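Long-range contacts in lectin (PDB 4HR6), which forms part of a three-chain, nontoxic seed lectin that binds carbohydrate and is homologous to the type II ribosome-inactivating proteins: residues Leu6-Asn11 with Phe90-Leu95; Tyr39-Ala44 with Leu61-Thr66; Glu147-Glu152 with Ser169-Tyr174. One frame throughout, in Å; residues are numbered along the deposited sequence.

Interaction 1: residues Leu6-Asn11 with Phe90-Leu95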
# COMPACT_ATOMS: atom_id res chain seq x y z
N LEU B 6 8.75 10.20 -22.69
CA LEU B 6 7.58 10.69 -22.08
C LEU B 6 7.48 12.16 -22.42
O LEU B 6 8.42 12.91 -22.18
CB LEU B 6 7.80 10.47 -20.61
CG LEU B 6 6.62 10.51 -19.71
CD1 LEU B 6 6.87 9.48 -18.61
CD2 LEU B 6 6.50 11.93 -19.20
N THR B 7 6.36 12.57 -22.99
CA THR B 7 6.19 13.96 -23.40
C THR B 7 5.23 14.74 -22.50
O THR B 7 4.18 14.26 -22.13
CB THR B 7 5.71 14.02 -24.86
OG1 THR B 7 6.67 13.33 -25.68
CG2 THR B 7 5.60 15.45 -25.36
N LEU B 8 5.62 15.95 -22.14
CA LEU B 8 4.75 16.83 -21.37
C LEU B 8 4.59 18.10 -22.18
O LEU B 8 5.56 18.59 -22.74
CB LEU B 8 5.37 17.17 -20.03
CG LEU B 8 5.76 15.99 -19.15
CD1 LEU B 8 6.71 16.48 -18.07
CD2 LEU B 8 4.53 15.35 -18.53
N THR B 9 3.38 18.63 -22.23
CA THR B 9 3.07 19.84 -23.01
C THR B 9 2.37 20.89 -22.13
O THR B 9 1.35 20.61 -21.51
CB THR B 9 2.19 19.48 -24.20
OG1 THR B 9 2.87 18.52 -25.01
CG2 THR B 9 1.85 20.71 -25.06
N SER B 10 2.92 22.09 -22.08
CA SER B 10 2.33 23.15 -21.28
C SER B 10 1.07 23.73 -21.94
O SER B 10 0.73 23.37 -23.06
CB SER B 10 3.35 24.28 -21.08
OG SER B 10 3.47 25.01 -22.27
N ASN B 11 0.40 24.62 -21.22
CA ASN B 11 -0.69 25.46 -21.77
C ASN B 11 -0.26 26.46 -22.85
O ASN B 11 -1.10 26.97 -23.56
CB ASN B 11 -1.40 26.22 -20.65
CG ASN B 11 -2.36 25.34 -19.88
OD1 ASN B 11 -3.40 24.94 -20.40
ND2 ASN B 11 -2.03 25.03 -18.65
N PHE B 90 4.44 25.88 -15.15
CA PHE B 90 5.58 26.74 -14.99
C PHE B 90 6.88 25.91 -15.22
O PHE B 90 7.79 26.35 -15.91
CB PHE B 90 5.55 27.32 -13.56
CG PHE B 90 6.64 28.32 -13.25
CD1 PHE B 90 7.28 28.28 -12.04
CD2 PHE B 90 7.00 29.30 -14.14
CE1 PHE B 90 8.27 29.20 -11.72
CE2 PHE B 90 7.99 30.22 -13.85
CZ PHE B 90 8.63 30.17 -12.64
N ALA B 91 6.94 24.74 -14.61
CA ALA B 91 8.10 23.85 -14.70
C ALA B 91 8.38 23.41 -16.14
O ALA B 91 9.52 23.45 -16.59
CB ALA B 91 7.90 22.65 -13.81
N ILE B 92 7.34 23.03 -16.86
CA ILE B 92 7.50 22.63 -18.24
C ILE B 92 8.13 23.78 -19.05
O ILE B 92 9.15 23.60 -19.75
CB ILE B 92 6.15 22.17 -18.82
CG1 ILE B 92 5.72 20.86 -18.18
CG2 ILE B 92 6.24 21.96 -20.33
CD1 ILE B 92 4.29 20.44 -18.51
N SER B 93 7.56 24.98 -18.90
CA SER B 93 8.08 26.17 -19.59
C SER B 93 9.54 26.44 -19.31
O SER B 93 10.28 26.78 -20.23
CB SER B 93 7.26 27.42 -19.23
OG SER B 93 5.95 27.27 -19.76
N ASN B 94 9.94 26.33 -18.04
CA ASN B 94 11.31 26.59 -17.67
C ASN B 94 12.29 25.60 -18.31
O ASN B 94 13.40 25.98 -18.68
CB ASN B 94 11.48 26.51 -16.16
CG ASN B 94 10.71 27.58 -15.42
OD1 ASN B 94 10.55 28.71 -15.88
ND2 ASN B 94 10.20 27.22 -14.25
N LEU B 95 11.89 24.32 -18.36
CA LEU B 95 12.68 23.30 -19.05
C LEU B 95 12.73 23.59 -20.55
O LEU B 95 13.77 23.44 -21.16
CB LEU B 95 12.11 21.90 -18.84
CG LEU B 95 12.25 21.18 -17.49
CD1 LEU B 95 12.30 19.67 -17.67
CD2 LEU B 95 13.44 21.65 -16.71

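Interaction 2: residues Tyr39-Ala44 with Leu61-Thr66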
# COMPACT_ATOMS: atom_id res chain seq x y z
N TYR B 39 19.79 17.84 -22.66
CA TYR B 39 20.39 18.07 -21.35
C TYR B 39 20.38 16.78 -20.57
O TYR B 39 19.35 16.11 -20.49
CB TYR B 39 19.67 19.19 -20.61
CG TYR B 39 19.63 20.46 -21.41
CD1 TYR B 39 18.63 20.67 -22.33
CD2 TYR B 39 20.62 21.42 -21.27
CE1 TYR B 39 18.60 21.82 -23.09
CE2 TYR B 39 20.60 22.57 -22.03
CZ TYR B 39 19.57 22.76 -22.94
OH TYR B 39 19.51 23.90 -23.72
N PHE B 40 21.54 16.43 -20.02
CA PHE B 40 21.75 15.15 -19.38
C PHE B 40 22.17 15.44 -17.96
O PHE B 40 22.94 16.37 -17.73
CB PHE B 40 22.87 14.37 -20.07
CG PHE B 40 22.43 13.68 -21.32
CD1 PHE B 40 22.19 14.39 -22.48
CD2 PHE B 40 22.27 12.30 -21.35
CE1 PHE B 40 21.80 13.73 -23.64
CE2 PHE B 40 21.85 11.64 -22.49
CZ PHE B 40 21.62 12.36 -23.65
N PHE B 41 21.64 14.65 -17.02
CA PHE B 41 22.13 14.73 -15.65
C PHE B 41 23.57 14.25 -15.60
O PHE B 41 23.98 13.40 -16.38
CB PHE B 41 21.26 13.89 -14.70
CG PHE B 41 19.94 14.53 -14.37
CD1 PHE B 41 18.81 14.24 -15.10
CD2 PHE B 41 19.85 15.46 -13.35
CE1 PHE B 41 17.60 14.85 -14.82
CE2 PHE B 41 18.64 16.07 -13.06
CZ PHE B 41 17.51 15.76 -13.79
N LEU B 42 24.31 14.79 -14.65
CA LEU B 42 25.70 14.51 -14.44
C LEU B 42 25.94 13.01 -14.20
O LEU B 42 26.96 12.47 -14.59
CB LEU B 42 26.18 15.35 -13.26
CG LEU B 42 27.66 15.40 -12.89
CD1 LEU B 42 28.53 15.76 -14.09
CD2 LEU B 42 27.82 16.43 -11.77
N ASN B 43 24.99 12.32 -13.58
CA ASN B 43 25.13 10.91 -13.31
C ASN B 43 24.30 10.06 -14.24
O ASN B 43 24.05 8.91 -13.94
CB ASN B 43 24.80 10.62 -11.86
CG ASN B 43 23.34 10.85 -11.54
OD1 ASN B 43 22.70 11.70 -12.14
ND2 ASN B 43 22.81 10.09 -10.61
N ALA B 44 23.87 10.60 -15.37
CA ALA B 44 23.21 9.74 -16.35
C ALA B 44 24.14 8.60 -16.71
O ALA B 44 25.36 8.81 -16.83
CB ALA B 44 22.85 10.50 -17.61
N LEU B 61 24.36 18.65 -17.26
CA LEU B 61 23.99 19.54 -16.16
C LEU B 61 25.00 19.40 -15.03
O LEU B 61 25.69 18.40 -14.93
CB LEU B 61 22.56 19.22 -15.68
CG LEU B 61 21.55 19.38 -16.82
CD1 LEU B 61 20.21 18.74 -16.51
CD2 LEU B 61 21.37 20.84 -17.19
N ASN B 62 25.09 20.42 -14.20
CA ASN B 62 26.03 20.42 -13.09
C ASN B 62 25.38 19.99 -11.78
O ASN B 62 25.75 20.45 -10.72
CB ASN B 62 26.72 21.79 -12.95
CG ASN B 62 25.74 22.91 -12.69
OD1 ASN B 62 24.58 22.88 -13.14
ND2 ASN B 62 26.20 23.94 -11.98
N PHE B 63 24.40 19.08 -11.88
CA PHE B 63 23.84 18.40 -10.72
C PHE B 63 23.31 17.05 -11.20
O PHE B 63 23.16 16.83 -12.41
CB PHE B 63 22.69 19.20 -10.08
CG PHE B 63 21.72 19.77 -11.05
CD1 PHE B 63 20.65 19.04 -11.49
CD2 PHE B 63 21.90 21.05 -11.56
CE1 PHE B 63 19.76 19.57 -12.40
CE2 PHE B 63 21.02 21.58 -12.47
CZ PHE B 63 19.95 20.85 -12.90
N ASP B 64 23.04 16.16 -10.25
CA ASP B 64 22.59 14.83 -10.60
C ASP B 64 21.12 14.64 -10.23
O ASP B 64 20.45 15.57 -9.75
CB ASP B 64 23.55 13.75 -10.06
CG ASP B 64 23.55 13.62 -8.57
OD1 ASP B 64 22.48 13.67 -7.95
OD2 ASP B 64 24.65 13.39 -8.03
N ASN B 65 20.59 13.46 -10.53
CA ASN B 65 19.17 13.23 -10.41
C ASN B 65 18.74 12.75 -9.03
O ASN B 65 17.63 12.31 -8.87
CB ASN B 65 18.69 12.28 -11.51
CG ASN B 65 19.40 10.96 -11.52
OD1 ASN B 65 19.92 10.53 -10.52
ND2 ASN B 65 19.40 10.30 -12.66
N THR B 66 19.62 12.79 -8.05
CA THR B 66 19.21 12.44 -6.69
C THR B 66 18.46 13.64 -6.13
O THR B 66 18.73 14.80 -6.50
CB THR B 66 20.38 12.15 -5.77
OG1 THR B 66 21.19 13.33 -5.65
CG2 THR B 66 21.23 10.98 -6.28
O HOH W 1 21.17 7.98 -13.41

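Interaction 3: residues Glu147-Glu152 with Ser169-Tyr174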
# COMPACT_ATOMS: atom_id res chain seq x y z
N GLU B 147 8.95 8.69 -0.81
CA GLU B 147 9.95 8.93 -1.85
C GLU B 147 11.33 8.41 -1.44
O GLU B 147 11.98 7.69 -2.20
CB GLU B 147 10.03 10.42 -2.18
CG GLU B 147 8.79 10.96 -2.90
CD GLU B 147 8.81 12.47 -3.06
OE1 GLU B 147 9.80 13.11 -2.66
OE2 GLU B 147 7.84 13.04 -3.56
N ASP B 148 11.74 8.76 -0.24
CA ASP B 148 13.05 8.40 0.27
C ASP B 148 13.22 6.89 0.55
O ASP B 148 14.34 6.40 0.56
CB ASP B 148 13.36 9.20 1.53
CG ASP B 148 13.60 10.68 1.25
OD1 ASP B 148 13.77 11.09 0.08
OD2 ASP B 148 13.61 11.45 2.22
N ASN B 149 12.12 6.17 0.78
CA ASN B 149 12.21 4.73 1.12
C ASN B 149 11.80 3.75 0.04
O ASN B 149 11.76 2.55 0.28
CB ASN B 149 11.37 4.45 2.37
CG ASN B 149 12.04 4.94 3.62
OD1 ASN B 149 13.05 4.40 4.03
ND2 ASN B 149 11.51 5.97 4.22
N TRP B 150 11.49 4.24 -1.17
CA TRP B 150 10.98 3.36 -2.23
C TRP B 150 11.90 2.19 -2.56
O TRP B 150 11.43 1.06 -2.78
CB TRP B 150 10.76 4.17 -3.50
CG TRP B 150 10.32 3.38 -4.65
CD1 TRP B 150 9.13 2.74 -4.78
CD2 TRP B 150 11.03 3.16 -5.87
NE1 TRP B 150 9.06 2.12 -6.01
CE2 TRP B 150 10.22 2.35 -6.69
CE3 TRP B 150 12.29 3.55 -6.34
CZ2 TRP B 150 10.60 1.93 -7.97
CZ3 TRP B 150 12.68 3.14 -7.61
CH2 TRP B 150 11.83 2.35 -8.42
N SER B 151 13.19 2.47 -2.64
CA SER B 151 14.17 1.43 -2.93
C SER B 151 14.17 0.36 -1.85
O SER B 151 14.14 -0.82 -2.14
CB SER B 151 15.57 2.02 -3.03
OG SER B 151 16.48 0.99 -3.34
N GLU B 152 14.23 0.80 -0.61
CA GLU B 152 14.24 -0.06 0.55
C GLU B 152 12.93 -0.85 0.71
O GLU B 152 12.96 -2.03 1.05
CB GLU B 152 14.47 0.81 1.78
CG GLU B 152 14.64 0.07 3.09
CD GLU B 152 15.85 -0.85 3.12
OE1 GLU B 152 16.81 -0.65 2.36
OE2 GLU B 152 15.84 -1.79 3.94
N SER B 169 13.93 -5.80 7.65
CA SER B 169 14.24 -4.58 8.35
C SER B 169 12.99 -3.68 8.42
O SER B 169 12.13 -3.73 7.54
CB SER B 169 15.42 -3.89 7.65
OG SER B 169 15.27 -2.48 7.62
N VAL B 170 12.91 -2.86 9.46
CA VAL B 170 11.80 -1.93 9.63
C VAL B 170 11.93 -0.74 8.68
O VAL B 170 13.02 -0.23 8.48
CB VAL B 170 11.75 -1.42 11.09
CG1 VAL B 170 10.75 -0.29 11.24
CG2 VAL B 170 11.39 -2.57 12.02
N VAL B 171 10.82 -0.34 8.06
CA VAL B 171 10.75 0.92 7.32
C VAL B 171 9.94 1.94 8.12
O VAL B 171 8.89 1.62 8.63
CB VAL B 171 10.06 0.73 5.96
CG1 VAL B 171 9.96 2.05 5.22
CG2 VAL B 171 10.79 -0.32 5.13
N GLU B 172 10.44 3.17 8.20
CA GLU B 172 9.82 4.24 8.95
C GLU B 172 9.03 5.16 8.04
O GLU B 172 9.61 5.92 7.27
CB GLU B 172 10.89 5.06 9.68
CG GLU B 172 11.89 4.19 10.42
CD GLU B 172 12.69 4.96 11.45
OE1 GLU B 172 13.33 5.97 11.10
OE2 GLU B 172 12.67 4.54 12.62
N LEU B 173 7.71 5.08 8.10
CA LEU B 173 6.85 5.96 7.33
C LEU B 173 6.06 6.89 8.24
O LEU B 173 5.89 6.62 9.43
CB LEU B 173 5.89 5.15 6.47
CG LEU B 173 6.52 4.27 5.39
CD1 LEU B 173 5.40 3.59 4.62
CD2 LEU B 173 7.41 5.07 4.46
N TYR B 174 5.59 7.99 7.67
CA TYR B 174 4.77 8.94 8.37
C TYR B 174 3.38 9.01 7.77
O TYR B 174 3.23 8.82 6.57
CB TYR B 174 5.41 10.32 8.32
CG TYR B 174 6.63 10.40 9.17
CD1 TYR B 174 7.87 10.07 8.66
CD2 TYR B 174 6.54 10.75 10.51
CE1 TYR B 174 9.01 10.13 9.44
CE2 TYR B 174 7.67 10.80 11.31
CZ TYR B 174 8.90 10.49 10.77
OH TYR B 174 10.03 10.54 11.55
O HOH W 2 13.13 3.53 6.93

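Interaction 1: residues Leu6-Asn11 with Phe90-Leu95
Ile92 of helix 85-96 reaches between Leu8 of strand 3-9 and Ser10 just after it, and its two branches divide the work. Chi1 of -69° sets CG1 beside the backbone N and turns CG2 anti to it, while chi2 of 170° extends CD1 toward Leu8. CD1 lands against Leu8 CB at 3.8 Å and approaches the backbone carbon Thr9 C at 4.1 Å. The shorter branch turns to the chain just beyond the strand, with Ile92 CG2 3.8 Å from both Ser10 N and Ser10 CB. Leu8 and Ser10, two residues apart, both direct CB toward the helix, whereas Thr9 between them turns away and bonds through OG1 to Ser15 OG. No hydrogen bond joins the two segments; van der Waals contact of Ile92 with side-chain and backbone atoms carries the interface.

At the more polar margin Ser10 OG lies between its backbone N and carbonyl carbon (chi1 75°), and Ser93 OG lies anti to its carbonyl carbon. The two hydroxyls, 4.2 Å apart, do not bond each other; each is hydrogen-bonded to Glu14 OE1, so one carboxylate oxygen ties the loop after the strand to the helix. Nearby, Asn11 N bonds Asp89 OD1. The edge of strand 3-9 not paired with strand 15-21 is extended by another protein chain, whose strand pairs in parallel with Thr7, Leu8 and Thr9. This is helix-on-sheet packing against the strand outermost within this chain, in a domain of the ribosome-inactivating protein family.

Interaction 2: residues Tyr39-Ala44 with Leu61-Thr66
Leu61 and Phe41 bring together the segments that follow two adjacent parallel strands, 37-40 and 57-60, of the mixed N-terminal sheet in this ribosome-inactivating-type domain. Leu61 N donates to Phe40 O at 2.7 Å, nearly straight at 178°, right at the ends of the strands. Leu42 N then donates to Phe63 O at 3.2 Å from above the carbonyl plane, two residues beyond regular parallel register. Leu61 also sets its CG 3.4 Å from Phe40 O and brings CD2 to the Tyr39 side chain, the two side chains crossing at about a right angle.

Phe41 begins a type I turn that ends at Ala44. Asn65 CB sits over the centre of the Phe41 ring, 3.9 Å from the centroid, in a CH-pi contact. Phe41 CE2 meets the edge of the Phe63 ring at CE1, 3.7 Å away, and Phe107 of helix 103-119 touches both rings.

Chi1 of 67° puts Asn43 CG between the backbone N and carbonyl carbon. Asn43 OD1 accepts from Asn65 N, tilted from the carbonyl plane, while ND2 donates to Asn65 OD1 at 2.9 Å from above its carbonyl plane, the amide planes 70° apart. A water accepts from Asn65 ND2 at 3.0 Å and donates to Asn43 O at 3.1 Å.

Interaction 3: residues Glu147-Glu152 with Ser169-Tyr174
Asn149 lies against Val171 at the middle of this contact: Val171 CG1 is 3.9 Å from Asn149 CG and 4.0 Å from Asn149 CB, the two side chains sliding past each other in opposite directions. Val171 CG1 stands anti to its backbone N (chi1 179°), the position from which it meets the amide group. A water bridges the gap, donating to Asn149 OD1 and accepting from Glu172 N, each at 3.0 Å. No direct hydrogen bond joins the segments; this water links them.

Farther along the helix, Glu152 OE2 stops 3.8 Å from Ser169 OG, and Glu152 CG lies 4.4 Å from Val171 CG2. What holds these groups comes from the second shell. Asn149 ND2 is bonded back along the helix to Ser145 O, consistent with an amide orientation that leaves OD1 toward the water. The carboxylate of Glu152 is held by Gln156 at OE2 and by Asn1 of a neighbouring chain at OE1. The helix is kinked at 151-152, and the strand is paired with strand 180-185 (Val171 with Val183, Leu173 with Ile181). The axes of 147-152 and 170-174 approach to 9.3 Å at 157°, near antiparallel, in a packing of a helix on a two-stranded antiparallel beta hairpin.

Interactions 1 and 2 share the N-terminal mixed sheet: the first lies at strand 3-9, the strand outermost within this chain, the second where strands 37-40 and 57-60 end. Their centres are 19 Å apart and their nearest atoms about 5 Å, without touching, and interaction 2 is nested in the chain loop that interaction 1 closes. Interaction 3 follows both in sequence and joins helix 141-159 to the hairpin of strands 166-174 and 180-185. Its centre lies 30 Å from that of interaction 1, on the opposite side of the chain's centre, and 24 Å from that of interaction 2. The sheet and the hairpin thus lie in separate parts of the chain, and interactions 1 and 3 each also meet another protein chain.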